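Local coordinates for protein dnab-like replicative helicase (Bacillus phage SPP1, PDB 3BH0) that probably couples ATP hydrolysis to 5'-3' unwinding of duplex DNA as a DnaB-family replicative helicase, the chain here being its ATPase domain, at residues 277-281 and 293-298; 106-112 and 155-159. Residue numbers count along the deposited sequence, not the author numbering.

Interaction 1 of 2, residues 277-281 and 293-298; sequences NIVEV and TVSLAF
Residues 278-281 and 293-298 are neighbouring antiparallel strands of a hairpin. The N-to-C directions of these short segments differ by 153°, and their axes approach to 4.3 Å. The register sets I278 against A297, V279 against L296, E280 against S295 and V281 against V294. The V279-L296 and V281-V294 pairs are hydrogen-bonded. V279 N to L296 O is 2.8 Å and L296 N to V279 O is 2.7 Å. V281 N to V294 O is 2.6 Å and V294 N to V281 O is 2.7 Å. A fifth bond, F298 N to N277 O at 2.9 Å, lies just before strand 278-281 begins; N277 itself has left-handed helical angles (phi 67°, psi 27°). Backbone angles of the other residues are extended.

V281, V279 and L296 lose most surface to the contact. With V294 they share one face of the sheet. V281 is in the t rotamer and brings CG2 to 4.1 Å from CD1 of L296, which is m,t; V281 CB is 4.3 Å from V294 CB. V279, also t, sets CG2 3.6 Å from F298 CB. All four are buried; F84 of helix 81-93 packs on V281 and L296.

The other face carries I278, A297, E280 and S295, which are partly exposed. Across this side I278 CG2 lies 3.8 Å from S295 CB. Strand 259-265 continues the sheet beyond 278-281, and strand 304-307 continues it beyond 293-298. The arrangement is a regular antiparallel ladder in the C-terminal, antiparallel part of a P-loop NTPase sheet.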
ATOM      1  N   ASN A 277       6.504  20.063  -3.503  1.00 49.13           N
ATOM      2  CA  ASN A 277       6.188  19.175  -2.387  1.00 47.53           C
ATOM      3  C   ASN A 277       4.803  18.524  -2.498  1.00 46.33           C
ATOM      4  O   ASN A 277       4.185  18.174  -1.493  1.00 46.02           O
ATOM      5  CB  ASN A 277       6.357  19.910  -1.050  1.00 47.98           C
ATOM      6  CG  ASN A 277       7.808  20.284  -0.756  1.00 48.23           C
ATOM      7  OD1 ASN A 277       8.074  21.128   0.098  1.00 48.90           O
ATOM      8  ND2 ASN A 277       8.744  19.651  -1.444  1.00 48.55           N
ATOM      9  N   ILE A 278       4.324  18.360  -3.730  1.00 45.14           N
ATOM     10  CA  ILE A 278       3.063  17.655  -3.987  1.00 43.83           C
ATOM     11  C   ILE A 278       3.333  16.269  -4.592  1.00 42.83           C
ATOM     12  O   ILE A 278       4.052  16.135  -5.577  1.00 42.59           O
ATOM     13  CB  ILE A 278       2.107  18.465  -4.907  1.00 43.83           C
ATOM     14  CG1 ILE A 278       1.647  19.776  -4.235  1.00 43.83           C
ATOM     15  CG2 ILE A 278       0.923  17.610  -5.349  1.00 43.70           C
ATOM     16  CD1 ILE A 278       0.644  19.613  -3.089  1.00 43.16           C
ATOM     17  N   VAL A 279       2.770  15.247  -3.959  1.00 41.49           N
ATOM     18  CA  VAL A 279       2.714  13.930  -4.534  1.00 40.19           C
ATOM     19  C   VAL A 279       1.286  13.726  -5.002  1.00 39.72           C
ATOM     20  O   VAL A 279       0.350  13.782  -4.200  1.00 39.38           O
ATOM     21  CB  VAL A 279       3.109  12.838  -3.514  1.00 39.84           C
ATOM     22  CG1 VAL A 279       2.729  11.443  -4.025  1.00 39.00           C
ATOM     23  CG2 VAL A 279       4.599  12.894  -3.247  1.00 40.37           C
ATOM     24  N   GLU A 280       1.111  13.491  -6.295  1.00 38.98           N
ATOM     25  CA  GLU A 280      -0.204  13.111  -6.776  1.00 39.06           C
ATOM     26  C   GLU A 280      -0.391  11.589  -6.884  1.00 38.15           C
ATOM     27  O   GLU A 280       0.450  10.858  -7.438  1.00 37.58           O
ATOM     28  CB  GLU A 280      -0.592  13.858  -8.053  1.00 39.09           C
ATOM     29  CG  GLU A 280       0.306  13.686  -9.249  1.00 40.32           C
ATOM     30  CD  GLU A 280      -0.194  14.484 -10.461  1.00 41.23           C
ATOM     31  OE1 GLU A 280      -0.236  15.732 -10.399  1.00 41.62           O
ATOM     32  OE2 GLU A 280      -0.551  13.858 -11.488  1.00 45.73           O
ATOM     33  N   VAL A 281      -1.490  11.130  -6.296  1.00 36.99           N
ATOM     34  CA  VAL A 281      -1.915   9.757  -6.393  1.00 36.01           C
ATOM     35  C   VAL A 281      -2.835   9.649  -7.599  1.00 35.67           C
ATOM     36  O   VAL A 281      -3.977  10.113  -7.573  1.00 35.62           O
ATOM     37  CB  VAL A 281      -2.619   9.303  -5.106  1.00 35.91           C
ATOM     38  CG1 VAL A 281      -3.032   7.855  -5.205  1.00 36.34           C
ATOM     39  CG2 VAL A 281      -1.707   9.498  -3.907  1.00 35.63           C
ATOM     40  N   THR A 293      -7.131  11.807 -10.188  1.00 40.85           N
ATOM     41  CA  THR A 293      -5.907  12.118  -9.473  1.00 40.45           C
ATOM     42  C   THR A 293      -6.242  12.738  -8.128  1.00 40.42           C
ATOM     43  O   THR A 293      -7.127  13.575  -8.034  1.00 40.44           O
ATOM     44  CB  THR A 293      -5.044  13.109 -10.296  1.00 40.62           C
ATOM     45  OG1 THR A 293      -4.622  12.485 -11.517  1.00 41.48           O
ATOM     46  CG2 THR A 293      -3.823  13.571  -9.520  1.00 39.92           C
ATOM     47  N   VAL A 294      -5.521  12.320  -7.092  1.00 40.44           N
ATOM     48  CA  VAL A 294      -5.623  12.890  -5.753  1.00 39.90           C
ATOM     49  C   VAL A 294      -4.242  13.427  -5.324  1.00 39.94           C
ATOM     50  O   VAL A 294      -3.280  12.680  -5.207  1.00 39.55           O
ATOM     51  CB  VAL A 294      -6.135  11.815  -4.747  1.00 40.52           C
ATOM     52  CG1 VAL A 294      -5.893  12.238  -3.290  1.00 39.90           C
ATOM     53  CG2 VAL A 294      -7.624  11.481  -5.007  1.00 38.97           C
ATOM     54  N   SER A 295      -4.152  14.733  -5.095  1.00 39.86           N
ATOM     55  CA  SER A 295      -2.899  15.355  -4.696  1.00 39.41           C
ATOM     56  C   SER A 295      -2.750  15.341  -3.189  1.00 39.37           C
ATOM     57  O   SER A 295      -3.727  15.481  -2.458  1.00 39.77           O
ATOM     58  CB  SER A 295      -2.820  16.784  -5.227  1.00 39.29           C
ATOM     59  OG  SER A 295      -2.999  16.807  -6.634  1.00 39.70           O
ATOM     60  N   LEU A 296      -1.523  15.154  -2.730  1.00 39.25           N
ATOM     61  CA  LEU A 296      -1.210  15.195  -1.312  1.00 39.32           C
ATOM     62  C   LEU A 296       0.065  15.994  -1.091  1.00 39.24           C
ATOM     63  O   LEU A 296       0.950  15.996  -1.933  1.00 39.12           O
ATOM     64  CB  LEU A 296      -0.993  13.781  -0.760  1.00 39.46           C
ATOM     65  CG  LEU A 296      -2.078  12.711  -0.809  1.00 39.27           C
ATOM     66  CD1 LEU A 296      -1.467  11.409  -0.327  1.00 39.29           C
ATOM     67  CD2 LEU A 296      -3.259  13.105   0.064  1.00 38.69           C
ATOM     68  N   ALA A 297       0.144  16.658   0.057  1.00 39.50           N
ATOM     69  CA  ALA A 297       1.343  17.361   0.483  1.00 39.81           C
ATOM     70  C   ALA A 297       2.265  16.338   1.116  1.00 39.97           C
ATOM     71  O   ALA A 297       1.882  15.646   2.050  1.00 40.29           O
ATOM     72  CB  ALA A 297       1.003  18.474   1.481  1.00 39.20           C
ATOM     73  N   PHE A 298       3.481  16.246   0.597  1.00 40.10           N
ATOM     74  CA  PHE A 298       4.427  15.260   1.054  1.00 40.15           C
ATOM     75  C   PHE A 298       5.435  15.945   1.953  1.00 40.60           C
ATOM     76  O   PHE A 298       6.101  16.891   1.528  1.00 40.67           O
ATOM     77  CB  PHE A 298       5.108  14.622  -0.155  1.00 39.65           C
ATOM     78  CG  PHE A 298       6.219  13.684   0.192  1.00 39.67           C
ATOM     79  CD1 PHE A 298       6.033  12.669   1.133  1.00 38.78           C
ATOM     80  CD2 PHE A 298       7.446  13.779  -0.456  1.00 40.37           C
ATOM     81  CE1 PHE A 298       7.057  11.780   1.435  1.00 39.53           C
ATOM     82  CE2 PHE A 298       8.483  12.885  -0.160  1.00 40.29           C
ATOM     83  CZ  PHE A 298       8.287  11.886   0.785  1.00 39.78           C
TER

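Interaction 2 of 2, residues 106-112 and 155-159; sequences MGKKENI and NIFDK
The start of helix 108-119 rests beside strand 154-157 and the turn after it. The axes of 108-112 and 155-157 approach no closer than 9.3 Å, with N-to-C directions at 140°. The closest CA pair, G107 and D158, is at 5.3 Å. Strand 98-103 leads into this helix and 154-157 returns parallel beside that strand, a beta-alpha-beta crossover at the sheet edge.

D158, chi1 p, supplies the polar part. G107 is the N-cap, so K108 N is the helix's first amide; D158 OD2 accepts its hydrogen bond at 3.2 Å. D158 OD2 also lies 3.1 Å from K108 CG, a tight van der Waals contact; no salt bridge forms. N111 N and N111 ND2 both donate to G107 O, at 3.2 and 2.9 Å.

I156, m,t, points toward the helix. Its CD1 is 3.8 Å from N111 CB and 4.0 Å from I112 CG1.

The carboxylate thus takes a first-turn NH without an acceptor in the helix, its charge facing the positive end of the helix dipole.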
ATOM      1  N   MET A 106      13.595  -4.628   2.792  1.00 38.56           N
ATOM      2  CA  MET A 106      14.127  -4.101   4.039  1.00 38.70           C
ATOM      3  C   MET A 106      13.882  -5.060   5.187  1.00 38.79           C
ATOM      4  O   MET A 106      12.923  -5.835   5.136  1.00 39.12           O
ATOM      5  CB  MET A 106      13.406  -2.796   4.406  1.00 38.37           C
ATOM      6  CG  MET A 106      13.480  -1.668   3.399  1.00 39.84           C
ATOM      7  SD  MET A 106      12.535  -0.226   3.962  1.00 39.97           S
ATOM      8  CE  MET A 106      13.823   0.983   3.835  1.00 44.28           C
ATOM      9  N   GLY A 107      14.715  -4.981   6.231  1.00 38.62           N
ATOM     10  CA  GLY A 107      14.461  -5.656   7.508  1.00 39.04           C
ATOM     11  C   GLY A 107      13.415  -4.939   8.363  1.00 39.63           C
ATOM     12  O   GLY A 107      13.128  -3.755   8.142  1.00 39.50           O
ATOM     13  N   LYS A 108      12.841  -5.649   9.338  1.00 40.30           N
ATOM     14  CA  LYS A 108      11.831  -5.073  10.239  1.00 41.45           C
ATOM     15  C   LYS A 108      12.379  -3.841  10.934  1.00 41.36           C
ATOM     16  O   LYS A 108      11.680  -2.832  11.053  1.00 41.94           O
ATOM     17  CB  LYS A 108      11.379  -6.054  11.335  1.00 41.36           C
ATOM     18  CG  LYS A 108      11.408  -7.501  10.976  1.00 42.85           C
ATOM     19  CD  LYS A 108      11.093  -8.400  12.182  1.00 43.65           C
ATOM     20  CE  LYS A 108      11.928  -9.706  12.091  1.00 48.08           C
ATOM     21  NZ  LYS A 108      11.405 -10.834  12.936  1.00 50.65           N
ATOM     22  N   LYS A 109      13.618  -3.933  11.415  1.00 41.38           N
ATOM     23  CA  LYS A 109      14.275  -2.806  12.066  1.00 41.61           C
ATOM     24  C   LYS A 109      14.129  -1.532  11.231  1.00 41.13           C
ATOM     25  O   LYS A 109      13.729  -0.488  11.744  1.00 41.29           O
ATOM     26  CB  LYS A 109      15.767  -3.096  12.279  1.00 42.24           C
ATOM     27  CG  LYS A 109      16.113  -4.057  13.413  1.00 43.33           C
ATOM     28  CD  LYS A 109      17.479  -3.692  13.995  1.00 44.27           C
ATOM     29  CE  LYS A 109      18.237  -4.905  14.445  1.00 45.22           C
ATOM     30  NZ  LYS A 109      18.719  -5.693  13.293  1.00 45.70           N
ATOM     31  N   GLU A 110      14.445  -1.645   9.943  1.00 40.45           N
ATOM     32  CA  GLU A 110      14.419  -0.537   9.001  1.00 40.08           C
ATOM     33  C   GLU A 110      13.021   0.028   8.758  1.00 39.39           C
ATOM     34  O   GLU A 110      12.861   1.224   8.638  1.00 39.23           O
ATOM     35  CB  GLU A 110      15.027  -0.996   7.688  1.00 40.21           C
ATOM     36  CG  GLU A 110      15.887   0.033   7.017  1.00 42.99           C
ATOM     37  CD  GLU A 110      16.766  -0.566   5.917  1.00 46.72           C
ATOM     38  OE1 GLU A 110      17.361  -1.654   6.130  1.00 48.85           O
ATOM     39  OE2 GLU A 110      16.876   0.060   4.841  1.00 46.32           O
ATOM     40  N   ASN A 111      12.025  -0.849   8.679  1.00 39.46           N
ATOM     41  CA  ASN A 111      10.616  -0.466   8.589  1.00 39.22           C
ATOM     42  C   ASN A 111      10.153   0.241   9.844  1.00 39.34           C
ATOM     43  O   ASN A 111       9.456   1.241   9.775  1.00 39.35           O
ATOM     44  CB  ASN A 111       9.723  -1.703   8.335  1.00 39.09           C
ATOM     45  CG  ASN A 111       9.821  -2.220   6.899  1.00 39.28           C
ATOM     46  OD1 ASN A 111       9.172  -1.700   6.000  1.00 38.72           O
ATOM     47  ND2 ASN A 111      10.642  -3.237   6.684  1.00 37.60           N
ATOM     48  N   ILE A 112      10.546  -0.300  10.995  1.00 40.11           N
ATOM     49  CA  ILE A 112      10.139   0.221  12.309  1.00 40.31           C
ATOM     50  C   ILE A 112      10.674   1.633  12.567  1.00 40.50           C
ATOM     51  O   ILE A 112       9.954   2.475  13.111  1.00 40.62           O
ATOM     52  CB  ILE A 112      10.527  -0.764  13.463  1.00 40.30           C
ATOM     53  CG1 ILE A 112       9.639  -2.004  13.411  1.00 40.43           C
ATOM     54  CG2 ILE A 112      10.374  -0.105  14.831  1.00 40.29           C
ATOM     55  CD1 ILE A 112      10.169  -3.176  14.182  1.00 40.80           C
ATOM     56  N   ASN A 155       2.135  -6.179  11.504  1.00 40.97           N
ATOM     57  CA  ASN A 155       3.067  -7.287  11.527  1.00 39.96           C
ATOM     58  C   ASN A 155       4.004  -7.078  10.381  1.00 38.88           C
ATOM     59  O   ASN A 155       3.618  -6.474   9.369  1.00 38.65           O
ATOM     60  CB  ASN A 155       2.361  -8.630  11.341  1.00 40.34           C
ATOM     61  CG  ASN A 155       1.449  -8.971  12.494  1.00 41.48           C
ATOM     62  OD1 ASN A 155       0.220  -8.783  12.416  1.00 43.20           O
ATOM     63  ND2 ASN A 155       2.039  -9.457  13.586  1.00 41.31           N
ATOM     64  N   ILE A 156       5.228  -7.572  10.535  1.00 37.54           N
ATOM     65  CA  ILE A 156       6.220  -7.457   9.484  1.00 36.46           C
ATOM     66  C   ILE A 156       6.855  -8.810   9.210  1.00 36.70           C
ATOM     67  O   ILE A 156       7.298  -9.484  10.135  1.00 36.92           O
ATOM     68  CB  ILE A 156       7.304  -6.401   9.799  1.00 36.08           C
ATOM     69  CG1 ILE A 156       6.657  -5.052  10.153  1.00 34.99           C
ATOM     70  CG2 ILE A 156       8.257  -6.259   8.605  1.00 35.34           C
ATOM     71  CD1 ILE A 156       7.638  -3.936  10.585  1.00 35.10           C
ATOM     72  N   PHE A 157       6.898  -9.193   7.931  1.00 36.09           N
ATOM     73  CA  PHE A 157       7.579 -10.407   7.509  1.00 35.94           C
ATOM     74  C   PHE A 157       8.709 -10.043   6.556  1.00 35.88           C
ATOM     75  O   PHE A 157       8.475  -9.730   5.387  1.00 35.67           O
ATOM     76  CB  PHE A 157       6.594 -11.384   6.838  1.00 35.44           C
ATOM     77  CG  PHE A 157       5.519 -11.913   7.767  1.00 34.44           C
ATOM     78  CD1 PHE A 157       5.626 -13.188   8.314  1.00 31.75           C
ATOM     79  CD2 PHE A 157       4.404 -11.135   8.087  1.00 32.34           C
ATOM     80  CE1 PHE A 157       4.651 -13.673   9.167  1.00 32.00           C
ATOM     81  CE2 PHE A 157       3.403 -11.630   8.935  1.00 33.50           C
ATOM     82  CZ  PHE A 157       3.532 -12.908   9.471  1.00 32.36           C
ATOM     83  N   ASP A 158       9.933 -10.106   7.062  1.00 36.00           N
ATOM     84  CA  ASP A 158      11.080  -9.540   6.363  1.00 36.53           C
ATOM     85  C   ASP A 158      11.999 -10.540   5.661  1.00 36.24           C
ATOM     86  O   ASP A 158      13.076 -10.170   5.226  1.00 35.87           O
ATOM     87  CB  ASP A 158      11.891  -8.621   7.309  1.00 36.90           C
ATOM     88  CG  ASP A 158      12.761  -9.395   8.299  1.00 37.29           C
ATOM     89  OD1 ASP A 158      12.688 -10.648   8.327  1.00 37.60           O
ATOM     90  OD2 ASP A 158      13.527  -8.736   9.047  1.00 37.88           O
ATOM     91  N   LYS A 159      11.574 -11.792   5.545  1.00 36.82           N
ATOM     92  CA  LYS A 159      12.350 -12.812   4.829  1.00 36.78           C
ATOM     93  C   LYS A 159      12.601 -12.424   3.375  1.00 37.02           C
ATOM     94  O   LYS A 159      11.675 -12.026   2.652  1.00 36.66           O
ATOM     95  CB  LYS A 159      11.642 -14.156   4.891  1.00 37.47           C
ATOM     96  CG  LYS A 159      12.543 -15.317   4.579  1.00 38.17           C
ATOM     97  CD  LYS A 159      11.749 -16.599   4.429  1.00 39.37           C
ATOM     98  CE  LYS A 159      12.691 -17.751   4.156  1.00 39.46           C
ATOM     99  NZ  LYS A 159      12.171 -18.558   3.017  1.00 43.01           N
TER

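Both contacts belong to one ATPase domain and reach the same mixed sheet, but in different parts of it. Their centres are about 26 Å apart and their nearest atoms about 13 Å, so they do not touch. Along the chain, both segments of interaction 2 come first and those of interaction 1 follow. Interaction 2 packs helix 108-119 beside strand 154-157, an outermost strand of the parallel part. Interaction 1 pairs two strands in the antiparallel part. Strand 70-74 lies between these regions and leads toward a probable Walker A P-loop. M106 touches that loop, and F298 lies near it without touching; each contact thus has one residue at or near the probable nucleotide site.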